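Local coordinates for protein Exo-1,5-alpha-L-arabinofuranobiosidase (Gibberella zeae, PDB 2YDT) that probably acts as an exo-acting glycoside hydrolase on alpha-1,5-linked L-arabinan, its pocket holding an arabinofuranosylated iminosugar inhibitor, at residues A[26-31]-A[340-345]; A[92-97]-A[159-164]; A[99-104]-A[125-130]; A[296-301]-A[319-324]. All blocks are in the same frame, centred on the assembly; numbering follows the deposited sequence.

Interaction 1 (A[26-31]-A[340-345]); sequences PQVLYA and MGAGIL. With AHR (alpha-L-arabinofuranose), chain C.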
loop_
_atom_site.group_PDB
_atom_site.type_symbol
_atom_site.label_atom_id
_atom_site.label_comp_id
_atom_site.label_asym_id
_atom_site.label_seq_id
_atom_site.Cartn_x
_atom_site.Cartn_y
_atom_site.Cartn_z
ATOM N N PRO A 26 12.643 12.920 2.411
ATOM C CA PRO A 26 12.187 13.162 1.021
ATOM C C PRO A 26 10.996 14.106 0.863
ATOM O O PRO A 26 10.513 14.279 -0.259
ATOM C CB PRO A 26 11.805 11.759 0.559
ATOM C CG PRO A 26 11.208 11.155 1.787
ATOM C CD PRO A 26 12.092 11.642 2.916
ATOM N N GLN A 27 10.506 14.673 1.968
ATOM C CA GLN A 27 9.481 15.722 2.003
ATOM C C GLN A 27 8.076 15.143 1.960
ATOM O O GLN A 27 7.262 15.412 2.837
ATOM C CB GLN A 27 9.716 16.842 0.973
ATOM C CG GLN A 27 11.106 17.470 1.060
ATOM C CD GLN A 27 11.251 18.664 0.157
ATOM O OE1 GLN A 27 11.007 18.549 -1.032
ATOM N NE2 GLN A 27 11.625 19.838 0.714
ATOM N N VAL A 28 7.798 14.362 0.931
ATOM C CA VAL A 28 6.597 13.548 0.832
ATOM C C VAL A 28 7.041 12.186 0.306
ATOM O O VAL A 28 8.106 12.078 -0.325
ATOM C CB VAL A 28 5.543 14.171 -0.064
ATOM C CG1 VAL A 28 5.061 15.511 0.541
ATOM C CG2 VAL A 28 6.056 14.336 -1.554
ATOM N N LEU A 29 6.234 11.150 0.566
ATOM C CA LEU A 29 6.509 9.794 0.089
ATOM C C LEU A 29 5.232 8.998 0.372
ATOM O O LEU A 29 4.427 9.374 1.236
ATOM C CB LEU A 29 7.703 9.185 0.860
ATOM C CG LEU A 29 8.369 7.964 0.234
ATOM C CD1 LEU A 29 9.173 8.362 -1.049
ATOM C CD2 LEU A 29 9.247 7.207 1.244
ATOM N N TYR A 30 5.037 7.874 -0.326
ATOM C CA TYR A 30 4.041 6.876 0.138
ATOM C C TYR A 30 2.615 7.351 -0.012
ATOM O O TYR A 30 1.865 7.453 0.966
ATOM C CB TYR A 30 4.356 6.421 1.592
ATOM C CG TYR A 30 3.998 4.976 1.887
ATOM C CD1 TYR A 30 5.002 3.999 2.021
ATOM C CD2 TYR A 30 2.675 4.584 2.081
ATOM C CE1 TYR A 30 4.716 2.696 2.302
ATOM C CE2 TYR A 30 2.365 3.264 2.362
ATOM C CZ TYR A 30 3.381 2.326 2.496
ATOM O OH TYR A 30 3.084 0.998 2.782
ATOM N N ALA A 31 2.195 7.616 -1.248
ATOM C CA ALA A 31 0.843 8.089 -1.538
ATOM C C ALA A 31 -0.163 6.941 -1.518
ATOM O O ALA A 31 0.121 5.856 -2.013
ATOM C CB ALA A 31 0.799 8.802 -2.935
ATOM N N MET A 340 -1.290 6.883 -8.462
ATOM C CA MET A 340 -0.972 7.975 -7.531
ATOM C C MET A 340 0.402 7.727 -6.949
ATOM O O MET A 340 0.739 6.608 -6.558
ATOM C CB MET A 340 -1.984 8.017 -6.382
ATOM C CG MET A 340 -1.865 9.228 -5.447
ATOM S SD MET A 340 -2.874 8.918 -3.971
ATOM C CE MET A 340 -2.710 10.484 -3.136
ATOM N N GLY A 341 1.228 8.773 -6.898
ATOM C CA GLY A 341 2.558 8.668 -6.335
ATOM C C GLY A 341 3.013 9.884 -5.589
ATOM O O GLY A 341 2.429 10.985 -5.738
ATOM N N ALA A 342 4.032 9.665 -4.747
ATOM C CA ALA A 342 4.631 10.756 -3.983
ATOM C C ALA A 342 6.141 10.755 -4.111
ATOM O O ALA A 342 6.864 11.134 -3.194
ATOM C CB ALA A 342 4.142 10.776 -2.517
ATOM N N GLY A 343 6.645 10.363 -5.273
ATOM C CA GLY A 343 8.043 10.539 -5.543
ATOM C C GLY A 343 8.908 9.389 -5.081
ATOM O O GLY A 343 8.425 8.263 -4.826
ATOM N N ILE A 344 10.204 9.669 -5.009
ATOM C CA ILE A 344 11.214 8.653 -4.812
ATOM C C ILE A 344 11.813 8.650 -3.413
ATOM O O ILE A 344 11.734 9.630 -2.677
ATOM C CB ILE A 344 12.370 8.790 -5.837
ATOM C CG1 ILE A 344 13.166 10.084 -5.610
ATOM C CG2 ILE A 344 11.823 8.794 -7.271
ATOM C CD1 ILE A 344 14.411 10.183 -6.527
ATOM N N LEU A 345 12.411 7.520 -3.055
ATOM C CA LEU A 345 13.132 7.388 -1.802
ATOM C C LEU A 345 14.202 8.459 -1.646
ATOM O O LEU A 345 14.755 8.924 -2.664
ATOM C CB LEU A 345 13.799 6.010 -1.731
ATOM C CG LEU A 345 12.828 4.859 -1.488
ATOM C CD1 LEU A 345 13.551 3.524 -1.886
ATOM C CD2 LEU A 345 12.396 4.831 -0.038
HETATM O O5 AHR C . 8.071 4.483 4.278
HETATM C C5 AHR C . 9.350 5.056 4.601
HETATM C C4 AHR C . 10.470 4.063 4.410
HETATM O O4 AHR C . 10.370 2.951 5.277
HETATM C C3 AHR C . 11.852 4.636 4.778
HETATM O O3 AHR C . 12.433 5.457 3.734
HETATM C C2 AHR C . 12.663 3.374 4.950
HETATM O O2 AHR C . 13.775 3.476 5.851
HETATM C C1 AHR C . 11.644 2.388 5.454
HETATM O O HOH W 1 6.238 7.680 -3.176
#
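Leu-29 and Ala-342 meet through backbone and methyl: Ala-342 CB presses on Leu-29 C at 3.6 Å. The CB of Leu-29 starts away from residues 340-345, but CG lies anti to the backbone N (chi1 -163°) and the fork beyond it swings back to span protein and sugar. CD1 rests on the backbone of the opposite loop, 3.3 Å from Ile-344 O. CD2 takes the other direction and comes 4.0 Å from C5 of the bound arabinofuranose, where it also meets Leu-345 CD2, so the two leucine methyls meet beside the sugar. At the other end, Ala-31 CB points into the extended Met-340 side chain, 3.7 Å from its CG, with SD and CE following almost as close. The oxygens of Val-28 and Ala-342 lie close, though both are acceptors; Val-28 O is satisfied by Asn-352 ND2, and Ala-342 O receives a CA-H...O contact from Leu-29 CA at 3.6 Å. A water bridges the segments, accepting from Tyr-30 N at 3.1 Å and lying 2.8 Å from Gly-343 O. Strand 28-35 pairs with strand 41-47 of its own blade, Leu-29 bonding to Glu-46, whereas strand 336-341 belongs to the closing blade of the six-bladed beta-propeller and pairs with 354-360 and 326-330, so the contact joins first and last blades beside the arabinofuranose pocket.

Interaction 2 (A[92-97]-A[159-164]); sequences ELPRAF and LMTYKE. With SO4 (sulfate ion), chain G; SO4 (sulfate ion), chain H.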
loop_
_atom_site.group_PDB
_atom_site.type_symbol
_atom_site.label_atom_id
_atom_site.label_comp_id
_atom_site.label_asym_id
_atom_site.label_seq_id
_atom_site.Cartn_x
_atom_site.Cartn_y
_atom_site.Cartn_z
ATOM N N GLU A 92 -12.023 1.772 3.526
ATOM C CA GLU A 92 -13.413 1.977 3.947
ATOM C C GLU A 92 -14.027 0.651 4.369
ATOM O O GLU A 92 -14.013 -0.326 3.595
ATOM C CB GLU A 92 -14.219 2.577 2.783
ATOM C CG GLU A 92 -15.688 2.889 3.120
ATOM C CD GLU A 92 -16.518 3.246 1.882
ATOM O OE1 GLU A 92 -16.614 2.407 0.940
ATOM O OE2 GLU A 92 -17.089 4.345 1.860
ATOM N N LEU A 93 -14.621 0.618 5.565
ATOM C CA LEU A 93 -15.325 -0.595 5.995
ATOM C C LEU A 93 -16.490 -0.971 5.077
ATOM O O LEU A 93 -17.402 -0.140 4.846
ATOM C CB LEU A 93 -15.863 -0.406 7.412
ATOM C CG LEU A 93 -14.833 -0.276 8.538
ATOM C CD1 LEU A 93 -15.534 -0.421 9.941
ATOM C CD2 LEU A 93 -13.645 -1.280 8.429
ATOM N N PRO A 94 -16.486 -2.211 4.574
ATOM C CA PRO A 94 -17.588 -2.670 3.704
ATOM C C PRO A 94 -18.726 -3.304 4.512
ATOM O O PRO A 94 -19.735 -3.656 3.943
ATOM C CB PRO A 94 -16.896 -3.691 2.804
ATOM C CG PRO A 94 -15.850 -4.275 3.665
ATOM C CD PRO A 94 -15.397 -3.204 4.618
ATOM N N ARG A 95 -18.526 -3.457 5.820
ATOM C CA ARG A 95 -19.509 -3.982 6.749
ATOM C C ARG A 95 -19.074 -3.473 8.121
ATOM O O ARG A 95 -17.980 -2.921 8.262
ATOM C CB ARG A 95 -19.433 -5.511 6.719
ATOM C CG ARG A 95 -18.084 -5.964 7.218
ATOM C CD ARG A 95 -17.770 -7.401 7.074
ATOM N NE ARG A 95 -18.762 -8.224 7.708
ATOM C CZ ARG A 95 -18.865 -8.463 9.013
ATOM N NH1 ARG A 95 -18.012 -7.954 9.893
ATOM N NH2 ARG A 95 -19.840 -9.270 9.433
ATOM N N ALA A 96 -19.885 -3.691 9.146
ATOM C CA ALA A 96 -19.556 -3.237 10.497
ATOM C C ALA A 96 -18.567 -4.164 11.169
ATOM O O ALA A 96 -18.565 -5.395 10.968
ATOM C CB ALA A 96 -20.854 -3.142 11.381
ATOM N N PHE A 97 -17.731 -3.575 12.001
ATOM C CA PHE A 97 -16.932 -4.311 12.949
ATOM C C PHE A 97 -17.202 -3.710 14.318
ATOM O O PHE A 97 -16.783 -2.602 14.607
ATOM C CB PHE A 97 -15.430 -4.294 12.549
ATOM C CG PHE A 97 -15.149 -5.092 11.299
ATOM C CD1 PHE A 97 -15.053 -6.483 11.345
ATOM C CD2 PHE A 97 -15.040 -4.468 10.074
ATOM C CE1 PHE A 97 -14.839 -7.232 10.203
ATOM C CE2 PHE A 97 -14.805 -5.220 8.911
ATOM C CZ PHE A 97 -14.713 -6.602 8.984
ATOM N N LEU A 159 -4.982 -3.251 4.760
ATOM C CA LEU A 159 -6.258 -3.742 5.330
ATOM C C LEU A 159 -7.173 -4.359 4.289
ATOM O O LEU A 159 -7.346 -3.827 3.205
ATOM C CB LEU A 159 -7.014 -2.581 6.008
ATOM C CG LEU A 159 -6.382 -2.045 7.293
ATOM C CD1 LEU A 159 -6.913 -0.595 7.566
ATOM C CD2 LEU A 159 -6.636 -2.950 8.478
ATOM N N MET A 160 -7.820 -5.467 4.660
ATOM C CA MET A 160 -8.806 -6.107 3.793
ATOM C C MET A 160 -9.766 -6.967 4.634
ATOM O O MET A 160 -9.353 -7.679 5.541
ATOM C CB MET A 160 -8.096 -7.015 2.781
ATOM C CG MET A 160 -9.025 -7.548 1.697
ATOM S SD MET A 160 -8.234 -8.774 0.607
ATOM C CE MET A 160 -8.169 -10.158 1.710
ATOM N N THR A 161 -11.050 -6.923 4.296
ATOM C CA THR A 161 -12.054 -7.763 4.938
ATOM C C THR A 161 -12.062 -9.156 4.317
ATOM O O THR A 161 -11.872 -9.298 3.099
ATOM C CB THR A 161 -13.427 -7.109 4.852
ATOM O OG1 THR A 161 -13.454 -5.909 5.659
ATOM C CG2 THR A 161 -14.560 -8.042 5.374
ATOM N N TYR A 162 -12.283 -10.175 5.142
ATOM C CA TYR A 162 -12.548 -11.556 4.658
ATOM C C TYR A 162 -13.609 -12.151 5.548
ATOM O O TYR A 162 -13.355 -12.381 6.724
ATOM C CB TYR A 162 -11.302 -12.421 4.704
ATOM C CG TYR A 162 -11.549 -13.870 4.307
ATOM C CD1 TYR A 162 -11.994 -14.195 3.027
ATOM C CD2 TYR A 162 -11.393 -14.902 5.233
ATOM C CE1 TYR A 162 -12.237 -15.517 2.650
ATOM C CE2 TYR A 162 -11.602 -16.202 4.852
ATOM C CZ TYR A 162 -12.025 -16.498 3.579
ATOM O OH TYR A 162 -12.212 -17.832 3.222
ATOM N N LYS A 163 -14.800 -12.356 4.990
ATOM C CA LYS A 163 -15.926 -12.892 5.750
ATOM C C LYS A 163 -16.168 -12.032 6.987
ATOM O O LYS A 163 -16.403 -10.832 6.879
ATOM C CB LYS A 163 -15.666 -14.397 6.007
ATOM C CG LYS A 163 -15.589 -15.201 4.710
ATOM C CD LYS A 163 -15.550 -16.713 4.949
ATOM C CE LYS A 163 -15.725 -17.561 3.691
ATOM N NZ LYS A 163 -16.488 -16.921 2.557
ATOM N N GLU A 164 -16.114 -12.597 8.168
ATOM C CA GLU A 164 -16.467 -11.819 9.334
ATOM C C GLU A 164 -15.261 -11.147 9.999
ATOM O O GLU A 164 -15.415 -10.535 11.070
ATOM C CB GLU A 164 -17.222 -12.709 10.330
ATOM C CG GLU A 164 -16.316 -13.552 11.239
ATOM C CD GLU A 164 -15.616 -14.720 10.584
ATOM O OE1 GLU A 164 -15.737 -14.964 9.355
ATOM O OE2 GLU A 164 -14.905 -15.423 11.333
HETATM S S SO4 G . -15.796 -11.189 1.699
HETATM O O1 SO4 G . -15.462 -10.120 2.632
HETATM O O2 SO4 G . -15.405 -12.472 2.255
HETATM O O3 SO4 G . -17.236 -11.204 1.443
HETATM O O4 SO4 G . -15.075 -10.909 0.451
HETATM S S SO4 H . -12.391 -4.976 0.719
HETATM O O1 SO4 H . -11.911 -5.567 1.937
HETATM O O2 SO4 H . -11.241 -4.389 -0.033
HETATM O O3 SO4 H . -13.087 -5.981 -0.072
HETATM O O4 SO4 H . -13.362 -3.928 0.982
#
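Arg-95 lays its guanidinium over the turn at Lys-163 and Glu-164: one face has Glu-164 CA 4.1 Å above its centre and Lys-163 O over it, and Phe-97 CD1 lies at its edge, in plane. The Phe-97 ring uses its own edge on both partners. CE1 comes 3.5 Å from Glu-164 O, and CZ is 3.6 Å from Thr-161 OG1, the phenylalanine and threonine meeting tip to tip. Thr-161 thus fills the middle of the contact: its CG2, anti to the backbone N, touches Arg-95 CD at 3.7 Å, and its OG1, hydrogen-bonded to Tyr-91 OH, also faces Pro-94 CD at 3.5 Å. In the six-bladed beta-propeller, residues 92-97 leave the inner strand 87-92 of one blade, while strand 154-162 is the inner strand of the next and turns at Lys-163 into strand 165-172; the loop therefore packs across the seam between adjacent blades, with Leu-166 touching both Phe-97 and Thr-161. Two sulfates, probably from the crystallisation liquor, mark polar backbone at this surface. One accepts from Thr-161 N through its O1 at 2.9 Å, a nearly straight bond of 163°, and its O4 touches Pro-94 CG. The other takes the Lys-163 N-H through its O2 at 2.8 Å.

Interaction 3 (A[99-104]-A[125-130]); sequences KYPKGT and ASRDKG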
loop_
_atom_site.group_PDB
_atom_site.type_symbol
_atom_site.label_atom_id
_atom_site.label_comp_id
_atom_site.label_asym_id
_atom_site.label_seq_id
_atom_site.Cartn_x
_atom_site.Cartn_y
_atom_site.Cartn_z
ATOM N N LYS A 99 -18.606 -1.550 17.053
ATOM C CA LYS A 99 -19.235 -0.227 17.059
ATOM C C LYS A 99 -18.801 0.713 15.928
ATOM O O LYS A 99 -19.150 1.894 15.940
ATOM C CB LYS A 99 -19.005 0.441 18.410
ATOM C CG LYS A 99 -17.570 0.840 18.690
ATOM C CD LYS A 99 -17.433 1.406 20.073
ATOM C CE LYS A 99 -16.013 1.908 20.326
ATOM N NZ LYS A 99 -15.807 2.139 21.838
ATOM N N TYR A 100 -18.060 0.190 14.959
ATOM C CA TYR A 100 -17.668 0.936 13.745
ATOM C C TYR A 100 -18.471 0.430 12.556
ATOM O O TYR A 100 -18.273 -0.695 12.105
ATOM C CB TYR A 100 -16.141 0.768 13.529
ATOM C CG TYR A 100 -15.358 1.244 14.733
ATOM C CD1 TYR A 100 -15.059 2.583 14.898
ATOM C CD2 TYR A 100 -14.963 0.377 15.723
ATOM C CE1 TYR A 100 -14.401 3.045 16.016
ATOM C CE2 TYR A 100 -14.286 0.810 16.839
ATOM C CZ TYR A 100 -13.996 2.173 16.979
ATOM O OH TYR A 100 -13.335 2.663 18.093
ATOM N N PRO A 101 -19.415 1.244 12.053
ATOM C CA PRO A 101 -20.317 0.739 11.014
ATOM C C PRO A 101 -19.732 0.745 9.622
ATOM O O PRO A 101 -18.692 1.334 9.368
ATOM C CB PRO A 101 -21.480 1.739 11.045
ATOM C CG PRO A 101 -20.908 2.955 11.535
ATOM C CD PRO A 101 -19.867 2.546 12.561
ATOM N N LYS A 102 -20.441 0.090 8.720
ATOM C CA LYS A 102 -20.190 0.210 7.288
ATOM C C LYS A 102 -20.028 1.680 6.923
ATOM O O LYS A 102 -20.806 2.528 7.373
ATOM C CB LYS A 102 -21.360 -0.399 6.493
ATOM C CG LYS A 102 -21.149 -0.407 5.012
ATOM C CD LYS A 102 -22.317 -1.082 4.279
ATOM C CE LYS A 102 -21.983 -1.219 2.830
ATOM N NZ LYS A 102 -23.145 -1.691 2.027
ATOM N N GLY A 103 -18.982 1.981 6.136
ATOM C CA GLY A 103 -18.689 3.314 5.699
ATOM C C GLY A 103 -17.728 4.092 6.573
ATOM O O GLY A 103 -17.337 5.182 6.213
ATOM N N THR A 104 -17.382 3.560 7.753
ATOM C CA THR A 104 -16.324 4.152 8.580
ATOM C C THR A 104 -15.069 4.117 7.717
ATOM O O THR A 104 -14.792 3.115 7.050
ATOM C CB THR A 104 -16.098 3.332 9.859
ATOM O OG1 THR A 104 -17.311 3.314 10.652
ATOM C CG2 THR A 104 -14.946 3.893 10.686
ATOM N N ALA A 125 -9.888 5.984 13.038
ATOM C CA ALA A 125 -11.152 5.880 12.314
ATOM C C ALA A 125 -11.851 7.209 12.213
ATOM O O ALA A 125 -11.716 8.041 13.103
ATOM C CB ALA A 125 -12.091 4.886 12.995
ATOM N N SER A 126 -12.530 7.418 11.087
ATOM C CA SER A 126 -13.376 8.593 10.853
ATOM C C SER A 126 -14.813 8.134 10.641
ATOM O O SER A 126 -15.088 7.302 9.770
ATOM C CB SER A 126 -12.913 9.426 9.637
ATOM O OG SER A 126 -13.880 10.463 9.389
ATOM N N ARG A 127 -15.723 8.718 11.430
ATOM C CA ARG A 127 -17.155 8.411 11.357
ATOM C C ARG A 127 -17.904 9.451 10.514
ATOM O O ARG A 127 -19.135 9.390 10.407
ATOM C CB ARG A 127 -17.750 8.384 12.773
ATOM C CG ARG A 127 -17.178 7.307 13.675
ATOM C CD ARG A 127 -17.729 7.420 15.083
ATOM N NE ARG A 127 -17.336 6.354 16.010
ATOM C CZ ARG A 127 -17.942 5.170 16.109
ATOM N NH1 ARG A 127 -18.973 4.869 15.350
ATOM N NH2 ARG A 127 -17.539 4.300 17.004
ATOM N N ASP A 128 -17.180 10.383 9.905
ATOM C CA ASP A 128 -17.800 11.460 9.143
ATOM C C ASP A 128 -17.100 11.649 7.772
ATOM O O ASP A 128 -17.046 12.748 7.252
ATOM C CB ASP A 128 -17.850 12.764 9.960
ATOM C CG ASP A 128 -16.492 13.210 10.467
ATOM O OD1 ASP A 128 -15.455 12.709 9.923
ATOM O OD2 ASP A 128 -16.448 14.029 11.434
ATOM N N LYS A 129 -16.673 10.549 7.175
ATOM C CA LYS A 129 -16.164 10.555 5.791
ATOM C C LYS A 129 -14.888 11.397 5.646
ATOM O O LYS A 129 -14.604 11.954 4.594
ATOM C CB LYS A 129 -17.270 10.958 4.763
ATOM C CG LYS A 129 -18.470 10.032 4.819
ATOM C CD LYS A 129 -19.509 10.415 3.774
ATOM C CE LYS A 129 -20.558 9.307 3.650
ATOM N NZ LYS A 129 -21.532 9.676 2.571
ATOM N N GLY A 130 -14.092 11.429 6.705
ATOM C CA GLY A 130 -12.723 11.968 6.603
ATOM C C GLY A 130 -12.473 13.326 7.249
ATOM O O GLY A 130 -11.362 13.863 7.119
HETATM O O HOH W 2 -17.001 7.799 7.786
#
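Thr-104 CA makes a CA-H...O contact with Ser-126 O at 3.6 Å, where a type II beta turn, Pro-101 to Thr-104, runs beside the end of strand 119-126. Arg-127, extended from CG to NE, reaches over to Lys-99 O and holds this one oxygen end-on with two nitrogens. NH1 donates at 3.0 Å within the carbonyl plane, while NH2, at 3.1 Å, stands 53° above it. The guanidinium also passes Tyr-100, NH2 being 3.5 Å from CE1 with the two planes 24° apart. Glu-134 ties both together, forming a salt bridge with Arg-127 NE and accepting from Tyr-100 OH. Thr-104 serves two purposes: its OG1 donates to Pro-101 O at 2.7 Å, on a lone pair, and so reinforces the turn alongside its own backbone N; its CG2, anti to the backbone N, touches both Ser-126 O at 3.5 Å and Ala-125 CB at 3.8 Å. A water donating to Gly-103 O and Ser-126 O accepts from Lys-129 N. The turn leads straight into strand 105-111, which pairs with both 87-92 and 119-126; Val-136 of the edge strand 134-142 backs Ala-125 and Tyr-100, so the contact finishes one end of a single four-stranded propeller blade.

Interaction 4 (A[296-301]-A[319-324]); sequences TRSEIF and QPTAYT. With MN (manganese (II) ion), chain M.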
loop_
_atom_site.group_PDB
_atom_site.type_symbol
_atom_site.label_atom_id
_atom_site.label_comp_id
_atom_site.label_asym_id
_atom_site.label_seq_id
_atom_site.Cartn_x
_atom_site.Cartn_y
_atom_site.Cartn_z
ATOM N N THR A 296 9.962 0.891 -9.328
ATOM C CA THR A 296 11.208 1.129 -10.083
ATOM C C THR A 296 10.974 1.350 -11.579
ATOM O O THR A 296 11.954 1.601 -12.315
ATOM C CB THR A 296 12.208 -0.007 -9.913
ATOM O OG1 THR A 296 11.705 -1.237 -10.457
ATOM C CG2 THR A 296 12.621 -0.192 -8.421
ATOM N N ARG A 297 9.739 1.211 -12.034
ATOM C CA ARG A 297 9.367 1.440 -13.457
ATOM C C ARG A 297 8.064 2.156 -13.540
ATOM O O ARG A 297 7.281 2.080 -12.599
ATOM C CB ARG A 297 9.206 0.094 -14.180
ATOM C CG ARG A 297 10.433 -0.746 -14.144
ATOM C CD ARG A 297 10.315 -1.930 -15.039
ATOM N NE ARG A 297 10.155 -1.488 -16.426
ATOM C CZ ARG A 297 11.083 -1.584 -17.367
ATOM N NH1 ARG A 297 12.275 -2.138 -17.107
ATOM N NH2 ARG A 297 10.797 -1.128 -18.585
ATOM N N SER A 298 7.780 2.799 -14.689
ATOM C CA SER A 298 6.546 3.555 -14.838
ATOM C C SER A 298 5.367 2.791 -15.412
ATOM O O SER A 298 4.220 3.246 -15.288
ATOM C CB SER A 298 6.802 4.820 -15.669
ATOM O OG SER A 298 7.210 4.474 -16.976
ATOM N N GLU A 299 5.622 1.642 -16.047
ATOM C CA GLU A 299 4.553 0.888 -16.666
ATOM C C GLU A 299 3.608 0.251 -15.642
ATOM O O GLU A 299 3.942 0.125 -14.440
ATOM C CB GLU A 299 5.098 -0.207 -17.588
ATOM C CG GLU A 299 5.980 0.358 -18.718
ATOM C CD GLU A 299 7.442 0.410 -18.411
ATOM O OE1 GLU A 299 7.861 0.210 -17.258
ATOM O OE2 GLU A 299 8.244 0.629 -19.354
ATOM N N ILE A 300 2.432 -0.138 -16.114
ATOM C CA ILE A 300 1.538 -1.029 -15.348
ATOM C C ILE A 300 1.645 -2.436 -15.954
ATOM O O ILE A 300 1.928 -2.588 -17.173
ATOM C CB ILE A 300 0.110 -0.520 -15.249
ATOM C CG1 ILE A 300 -0.578 -0.439 -16.631
ATOM C CG2 ILE A 300 0.098 0.830 -14.426
ATOM C CD1 ILE A 300 -2.078 -0.283 -16.566
ATOM N N PHE A 301 1.410 -3.425 -15.108
ATOM C CA PHE A 301 1.475 -4.835 -15.434
ATOM C C PHE A 301 0.101 -5.451 -15.211
ATOM O O PHE A 301 -0.491 -5.314 -14.136
ATOM C CB PHE A 301 2.556 -5.514 -14.625
ATOM C CG PHE A 301 3.920 -4.987 -14.913
ATOM C CD1 PHE A 301 4.740 -5.581 -15.853
ATOM C CD2 PHE A 301 4.369 -3.822 -14.311
ATOM C CE1 PHE A 301 5.999 -5.046 -16.156
ATOM C CE2 PHE A 301 5.630 -3.297 -14.605
ATOM C CZ PHE A 301 6.435 -3.916 -15.544
ATOM N N GLN A 319 1.825 8.503 -15.800
ATOM C CA GLN A 319 2.224 8.810 -14.432
ATOM C C GLN A 319 3.651 8.319 -14.206
ATOM O O GLN A 319 4.015 7.212 -14.592
ATOM C CB GLN A 319 1.249 8.132 -13.468
ATOM C CG GLN A 319 1.534 8.442 -11.994
ATOM C CD GLN A 319 1.170 9.852 -11.602
ATOM O OE1 GLN A 319 0.426 10.589 -12.303
ATOM N NE2 GLN A 319 1.692 10.260 -10.452
ATOM N N PRO A 320 4.526 9.169 -13.593
ATOM C CA PRO A 320 5.900 8.769 -13.413
ATOM C C PRO A 320 6.149 7.641 -12.395
ATOM O O PRO A 320 5.283 7.320 -11.577
ATOM C CB PRO A 320 6.569 10.068 -12.952
ATOM C CG PRO A 320 5.525 10.834 -12.331
ATOM C CD PRO A 320 4.278 10.533 -13.121
ATOM N N THR A 321 7.348 7.085 -12.454
ATOM C CA THR A 321 7.827 6.110 -11.471
ATOM C C THR A 321 7.871 6.740 -10.085
ATOM O O THR A 321 8.326 7.889 -9.907
ATOM C CB THR A 321 9.196 5.631 -11.844
ATOM O OG1 THR A 321 9.112 4.987 -13.139
ATOM C CG2 THR A 321 9.763 4.671 -10.793
ATOM N N ALA A 322 7.376 5.986 -9.099
ATOM C CA ALA A 322 7.432 6.424 -7.709
ATOM C C ALA A 322 7.525 5.216 -6.776
ATOM O O ALA A 322 6.982 4.138 -7.061
ATOM C CB ALA A 322 6.222 7.289 -7.349
ATOM N N TYR A 323 8.170 5.418 -5.634
ATOM C CA TYR A 323 8.173 4.435 -4.561
ATOM C C TYR A 323 6.769 4.154 -4.087
ATOM O O TYR A 323 5.977 5.082 -3.822
ATOM C CB TYR A 323 9.022 4.951 -3.404
ATOM C CG TYR A 323 9.162 4.001 -2.234
ATOM C CD1 TYR A 323 9.918 2.829 -2.337
ATOM C CD2 TYR A 323 8.581 4.302 -0.990
ATOM C CE1 TYR A 323 10.066 1.963 -1.247
ATOM C CE2 TYR A 323 8.730 3.441 0.096
ATOM C CZ TYR A 323 9.489 2.282 -0.035
ATOM O OH TYR A 323 9.671 1.466 1.032
ATOM N N THR A 324 6.449 2.859 -4.037
ATOM C CA THR A 324 5.116 2.364 -3.652
ATOM C C THR A 324 3.972 3.150 -4.331
ATOM O O THR A 324 2.927 3.453 -3.754
ATOM C CB THR A 324 4.949 2.196 -2.094
ATOM O OG1 THR A 324 3.799 1.385 -1.825
ATOM C CG2 THR A 324 4.811 3.558 -1.355
HETATM MN MN MN M . 7.851 1.756 -21.378
HETATM O O HOH W 3 6.295 3.451 -10.284
HETATM O O HOH W 4 7.509 0.198 -21.999
#
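Thr-321 presses both branches of its side chain on the backbone of residues 296-298, at the rim of a six-bladed beta-propeller where the loop leaving strand 313-315 runs on to the next blade. CG2, anti to the backbone N, sits 3.6 Å from Thr-296 C. OG1 comes 3.0 Å from Ser-298 N, but the N-H is badly angled for a hydrogen bond, and Ser-298 CB lies 3.4 Å from the same oxygen. A water links the two loops, accepting from Ala-322 N at 3.0 Å and lying 2.9 Å from Arg-297 O. Further out, Arg-325 NH1 donates to Ser-298 O and weakly to Pro-320 O, so one side chain reaches both segments, and Gln-319 is fixed through its amide by Ser-355 and Ser-357. The same loop continues to Tyr-323, which lines the iminosugar pocket and makes a weak hydrogen bond to the inhibitor. On the far side of residues 296-301, Arg-297 holds Glu-299 side-on: NE donates to OE1 at 3.0 Å and NH2 to OE2 at 3.2 Å, both on the syn side and about 33° out of the carboxylate plane. This salt bridge probably fixes the carboxylate for metal binding. Asp-316 shares the manganese ion, and Glu-299 OE2 binds it at 2.4 Å.

Overall arrangement
The contacts fall into two pairs. Interactions 1 and 4 have centres 12 Å apart and touch beside the bound arabinofuranose and iminosugar, where Gly-343 O meets Tyr-323 N at 3.0 Å in a probable hydrogen bond; interactions 2 and 3, also 12 Å apart, share the 92-104 loop. Between the pairs, centres are 27 to 31 Å apart, and interaction 2 lies across the chain's centre from 1 and 4. Along the chain, interaction 1 spans all the others, interaction 3 falls within 2, and 4 follows both. Blade by blade, 3 finishes one sheet, 2 and 4 join successive sheets, and 1 brings the first sheet against the last, whose outer strand 11-17 comes from the N-terminus and closes the propeller ring.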